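Local coordinates for Slr0280 protein (Synechocystis sp., PDB 5H3K), which is of unknown function but carries a phosphodiester glycosidase family domain, so it may cleave phosphodiester-linked sugars, at residues W163-P174 / P256-D266. Residues are numbered along the deposited sequence; the frame is centred on the assembly and turned at random.
Sequences WGERVVLELSQP and PFRLVIDARAD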
loop_
_atom_site.group_PDB
_atom_site.type_symbol
_atom_site.label_atom_id
_atom_site.label_comp_id
_atom_site.label_asym_id
_atom_site.label_seq_id
_atom_site.Cartn_x
_atom_site.Cartn_y
_atom_site.Cartn_z
ATOM N N TRP A 163 -15.680 26.070 -10.989
ATOM C CA TRP A 163 -15.400 25.018 -10.017
ATOM C C TRP A 163 -14.424 25.401 -8.907
ATOM O O TRP A 163 -14.115 24.577 -8.036
ATOM C CB TRP A 163 -14.892 23.778 -10.740
ATOM C CG TRP A 163 -14.100 24.098 -11.964
ATOM C CD1 TRP A 163 -14.487 23.925 -13.264
ATOM C CD2 TRP A 163 -12.778 24.647 -12.010
ATOM N NE1 TRP A 163 -13.484 24.331 -14.119
ATOM C CE2 TRP A 163 -12.429 24.779 -13.374
ATOM C CE3 TRP A 163 -11.859 25.037 -11.034
ATOM C CZ2 TRP A 163 -11.194 25.287 -13.779
ATOM C CZ3 TRP A 163 -10.633 25.538 -11.441
ATOM C CH2 TRP A 163 -10.315 25.663 -12.800
ATOM N N GLY A 164 -13.935 26.634 -8.935
ATOM C CA GLY A 164 -13.023 27.098 -7.905
ATOM C C GLY A 164 -12.161 28.249 -8.378
ATOM O O GLY A 164 -12.669 29.281 -8.805
ATOM N N GLU A 165 -10.847 28.083 -8.285
ATOM C CA GLU A 165 -9.934 29.138 -8.707
ATOM C C GLU A 165 -8.735 28.572 -9.441
ATOM O O GLU A 165 -8.359 27.411 -9.249
ATOM C CB GLU A 165 -9.457 29.961 -7.513
ATOM C CG GLU A 165 -10.518 30.850 -6.896
ATOM C CD GLU A 165 -10.011 31.546 -5.651
ATOM O OE1 GLU A 165 -10.382 31.115 -4.535
ATOM O OE2 GLU A 165 -9.225 32.511 -5.791
ATOM N N ARG A 166 -8.124 29.407 -10.267
ATOM C CA ARG A 166 -7.010 28.975 -11.093
ATOM C C ARG A 166 -5.842 29.919 -10.914
ATOM O O ARG A 166 -6.019 31.138 -10.868
ATOM C CB ARG A 166 -7.440 28.943 -12.562
ATOM C CG ARG A 166 -6.292 28.947 -13.552
ATOM C CD ARG A 166 -6.821 28.685 -14.958
ATOM N NE ARG A 166 -7.202 27.282 -15.130
ATOM C CZ ARG A 166 -7.875 26.801 -16.169
ATOM N NH1 ARG A 166 -8.280 27.616 -17.135
ATOM N NH2 ARG A 166 -8.153 25.504 -16.232
ATOM N N VAL A 167 -4.647 29.356 -10.788
ATOM C CA VAL A 167 -3.430 30.149 -10.776
ATOM C C VAL A 167 -2.608 29.737 -11.990
ATOM O O VAL A 167 -2.419 28.547 -12.247
ATOM C CB VAL A 167 -2.614 29.917 -9.489
ATOM C CG1 VAL A 167 -1.304 30.691 -9.535
ATOM C CG2 VAL A 167 -3.436 30.313 -8.272
ATOM N N VAL A 168 -2.132 30.714 -12.749
ATOM C CA VAL A 168 -1.357 30.414 -13.947
ATOM C C VAL A 168 0.050 30.985 -13.828
ATOM O O VAL A 168 0.225 32.187 -13.597
ATOM C CB VAL A 168 -2.044 30.973 -15.218
ATOM C CG1 VAL A 168 -1.158 30.772 -16.443
ATOM C CG2 VAL A 168 -3.409 30.321 -15.421
ATOM N N LEU A 169 1.054 30.121 -13.948
ATOM C CA LEU A 169 2.432 30.585 -14.016
ATOM C C LEU A 169 2.883 30.555 -15.469
ATOM O O LEU A 169 3.022 29.471 -16.041
ATOM C CB LEU A 169 3.362 29.675 -13.216
ATOM C CG LEU A 169 3.458 29.750 -11.698
ATOM C CD1 LEU A 169 2.164 30.151 -11.055
ATOM C CD2 LEU A 169 3.861 28.384 -11.200
ATOM N N GLU A 170 3.117 31.727 -16.067
ATOM C CA GLU A 170 3.742 31.774 -17.390
ATOM C C GLU A 170 5.242 31.530 -17.259
ATOM O O GLU A 170 5.910 32.131 -16.409
ATOM C CB GLU A 170 3.478 33.106 -18.111
ATOM C CG GLU A 170 4.193 33.176 -19.477
ATOM C CD GLU A 170 3.816 34.395 -20.307
ATOM O OE1 GLU A 170 2.718 34.954 -20.090
ATOM O OE2 GLU A 170 4.617 34.784 -21.189
ATOM N N LEU A 171 5.768 30.626 -18.081
ATOM C CA LEU A 171 7.160 30.205 -17.970
ATOM C C LEU A 171 7.928 30.489 -19.255
ATOM O O LEU A 171 7.345 30.499 -20.335
ATOM C CB LEU A 171 7.217 28.704 -17.702
ATOM C CG LEU A 171 6.412 28.208 -16.503
ATOM C CD1 LEU A 171 6.423 26.681 -16.464
ATOM C CD2 LEU A 171 7.004 28.798 -15.230
ATOM N N SER A 172 9.242 30.676 -19.145
ATOM C CA SER A 172 10.079 30.896 -20.325
ATOM C C SER A 172 10.416 29.592 -21.050
ATOM O O SER A 172 10.670 29.588 -22.262
ATOM C CB SER A 172 11.369 31.607 -19.939
ATOM O OG SER A 172 12.154 30.785 -19.103
ATOM N N GLN A 173 10.438 28.490 -20.300
ATOM C CA GLN A 173 10.775 27.170 -20.830
ATOM C C GLN A 173 9.970 26.141 -20.046
ATOM O O GLN A 173 9.463 26.449 -18.955
ATOM C CB GLN A 173 12.272 26.872 -20.652
ATOM C CG GLN A 173 13.224 27.840 -21.358
ATOM C CD GLN A 173 13.158 27.716 -22.871
ATOM O OE1 GLN A 173 12.812 26.656 -23.399
ATOM N NE2 GLN A 173 13.496 28.795 -23.576
ATOM N N PRO A 174 9.847 24.922 -20.589
ATOM C CA PRO A 174 9.240 23.839 -19.806
ATOM C C PRO A 174 9.996 23.653 -18.498
ATOM O O PRO A 174 11.197 23.951 -18.426
ATOM C CB PRO A 174 9.440 22.613 -20.698
ATOM C CG PRO A 174 9.450 23.171 -22.091
ATOM C CD PRO A 174 10.197 24.492 -21.956
ATOM N N PRO A 256 1.763 30.707 -24.662
ATOM C CA PRO A 256 3.103 30.493 -24.119
ATOM C C PRO A 256 3.124 29.330 -23.128
ATOM O O PRO A 256 2.059 28.881 -22.677
ATOM C CB PRO A 256 3.366 31.804 -23.379
ATOM C CG PRO A 256 2.013 32.150 -22.817
ATOM C CD PRO A 256 0.990 31.648 -23.830
ATOM N N PHE A 257 4.320 28.842 -22.809
ATOM C CA PHE A 257 4.471 27.812 -21.780
ATOM C C PHE A 257 3.791 28.293 -20.492
ATOM O O PHE A 257 4.030 29.423 -20.044
ATOM C CB PHE A 257 5.946 27.573 -21.484
ATOM C CG PHE A 257 6.721 26.969 -22.627
ATOM C CD1 PHE A 257 7.884 27.573 -23.081
ATOM C CD2 PHE A 257 6.311 25.781 -23.219
ATOM C CE1 PHE A 257 8.617 27.023 -24.119
ATOM C CE2 PHE A 257 7.046 25.218 -24.262
ATOM C CZ PHE A 257 8.196 25.842 -24.714
ATOM N N ARG A 258 2.953 27.442 -19.900
ATOM C CA ARG A 258 2.231 27.799 -18.686
ATOM C C ARG A 258 2.053 26.585 -17.780
ATOM O O ARG A 258 1.752 25.486 -18.253
ATOM C CB ARG A 258 0.844 28.348 -19.041
ATOM C CG ARG A 258 0.811 29.792 -19.550
ATOM C CD ARG A 258 -0.515 30.103 -20.222
ATOM N NE ARG A 258 -0.576 29.543 -21.574
ATOM C CZ ARG A 258 -1.672 29.505 -22.322
ATOM N NH1 ARG A 258 -2.815 29.980 -21.850
ATOM N NH2 ARG A 258 -1.622 28.974 -23.539
ATOM N N LEU A 259 2.246 26.776 -16.478
ATOM C CA LEU A 259 1.812 25.772 -15.520
ATOM C C LEU A 259 0.473 26.255 -14.986
ATOM O O LEU A 259 0.368 27.364 -14.457
ATOM C CB LEU A 259 2.821 25.596 -14.378
ATOM C CG LEU A 259 2.562 24.386 -13.468
ATOM C CD1 LEU A 259 2.819 23.082 -14.215
ATOM C CD2 LEU A 259 3.389 24.439 -12.190
ATOM N N VAL A 260 -0.561 25.436 -15.152
ATOM C CA VAL A 260 -1.898 25.810 -14.730
ATOM C C VAL A 260 -2.253 25.073 -13.442
ATOM O O VAL A 260 -2.242 23.840 -13.400
ATOM C CB VAL A 260 -2.922 25.459 -15.817
ATOM C CG1 VAL A 260 -4.312 25.888 -15.393
ATOM C CG2 VAL A 260 -2.542 26.129 -17.119
ATOM N N ILE A 261 -2.556 25.823 -12.388
ATOM C CA ILE A 261 -2.908 25.215 -11.102
ATOM C C ILE A 261 -4.367 25.471 -10.765
ATOM O O ILE A 261 -4.753 26.597 -10.458
ATOM C CB ILE A 261 -2.033 25.763 -9.965
ATOM C CG1 ILE A 261 -0.555 25.524 -10.269
ATOM C CG2 ILE A 261 -2.420 25.123 -8.635
ATOM C CD1 ILE A 261 0.392 26.372 -9.403
ATOM N N ASP A 262 -5.187 24.427 -10.824
ATOM C CA ASP A 262 -6.606 24.580 -10.541
ATOM C C ASP A 262 -6.931 24.062 -9.135
ATOM O O ASP A 262 -6.517 22.961 -8.758
ATOM C CB ASP A 262 -7.445 23.841 -11.588
ATOM C CG ASP A 262 -7.305 24.432 -12.980
ATOM O OD1 ASP A 262 -7.181 25.662 -13.098
ATOM O OD2 ASP A 262 -7.325 23.665 -13.963
ATOM N N ALA A 263 -7.656 24.864 -8.361
ATOM C CA ALA A 263 -8.145 24.431 -7.050
ATOM C C ALA A 263 -9.627 24.084 -7.171
ATOM O O ALA A 263 -10.446 24.941 -7.498
ATOM C CB ALA A 263 -7.925 25.512 -6.000
ATOM N N ARG A 264 -9.970 22.823 -6.921
ATOM C CA ARG A 264 -11.350 22.363 -7.078
ATOM C C ARG A 264 -11.609 21.134 -6.208
ATOM O O ARG A 264 -10.666 20.456 -5.784
ATOM C CB ARG A 264 -11.648 22.058 -8.560
ATOM C CG ARG A 264 -10.798 20.933 -9.143
ATOM C CD ARG A 264 -10.892 20.863 -10.669
ATOM N NE ARG A 264 -12.267 20.674 -11.120
ATOM C CZ ARG A 264 -12.652 20.739 -12.390
ATOM N NH1 ARG A 264 -11.761 20.979 -13.341
ATOM N NH2 ARG A 264 -13.926 20.566 -12.704
ATOM N N ALA A 265 -12.883 20.843 -5.957
ATOM C CA ALA A 265 -13.258 19.707 -5.123
ATOM C C ALA A 265 -13.411 18.405 -5.920
ATOM O O ALA A 265 -13.260 17.313 -5.371
ATOM C CB ALA A 265 -14.532 20.010 -4.347
ATOM N N ASP A 266 -13.716 18.511 -7.208
ATOM C CA ASP A 266 -13.899 17.306 -8.022
ATOM C C ASP A 266 -12.613 16.914 -8.766
ATOM O O ASP A 266 -12.466 17.158 -9.966
ATOM C CB ASP A 266 -15.077 17.473 -8.987
ATOM C CG ASP A 266 -14.964 18.728 -9.833
ATOM O OD1 ASP A 266 -14.387 19.727 -9.349
ATOM O OD2 ASP A 266 -15.446 18.712 -10.986
HETATM O O HOH W 1 -15.030 22.580 -7.001
HETATM O O HOH W 2 6.462 30.646 -23.655
#
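Asp262 OD1 takes a bond from Arg166 NE at 2.6 Å, through its syn lone pair, and a weak one from Arg166 NH2, while the edge of the Trp163 ring only touches the same oxygen, with CH2 at 3.1 Å. Arg166 holds the carboxylate side-on, since its NH2 also reaches Asp262 OD2 at 3.0 Å in an almost straight bond (177°). The bend at chi3 (-74°) of an otherwise extended arginine chain swings the guanidinium across to Asp262, whose side chain runs alongside, and a short aspartate in this non-hydrogen-bonded pair suits that reach.

Trp163 also lends a face to the guanidinium of Arg264, which stacks flat on the indole with planes 15° apart and CZ 3.8 Å from the centroid of the five-membered ring, a cation-pi contact. Asp266 grips that guanidinium side-on, OD1 meeting Arg264 NE at 2.9 Å and OD2 bonding NH2, and the two bonds together fix its rotation. Replacing Trp163 by an alanine would probably leave the Arg264 guanidinium without its aromatic cover and the Arg166-Asp262 pair without the ring at its side. Gly164 follows with backbone angles that would jam a CB against the preceding carbonyl, so glycine fits here.

Strands 164-171 and 258-264 are the central, antiparallel pair of a four-stranded sheet, flanked by strands 153-161 and 247-253. One face packs on strand 185-190 of a second four-stranded sheet, as in a beta sandwich, and is apolar along its middle: Val167 lies against Ile261, and Leu169 CD2 meets Leu259 CD2 at 4.1 Å, with Leu259 and Ile261 both touching Val188. Val167 and Ile261 form a hydrogen-bonded pair, Ile261 N giving a bond of 2.7 Å to Val167 O. Beyond the strand end, Pro174 CD sits over the Phe257 ring, 3.8 Å from its centroid, a CH-pi contact; the compact, puckered proline can bring the C-H bonds of CD, polarised by the neighbouring nitrogen, onto the aromatic face.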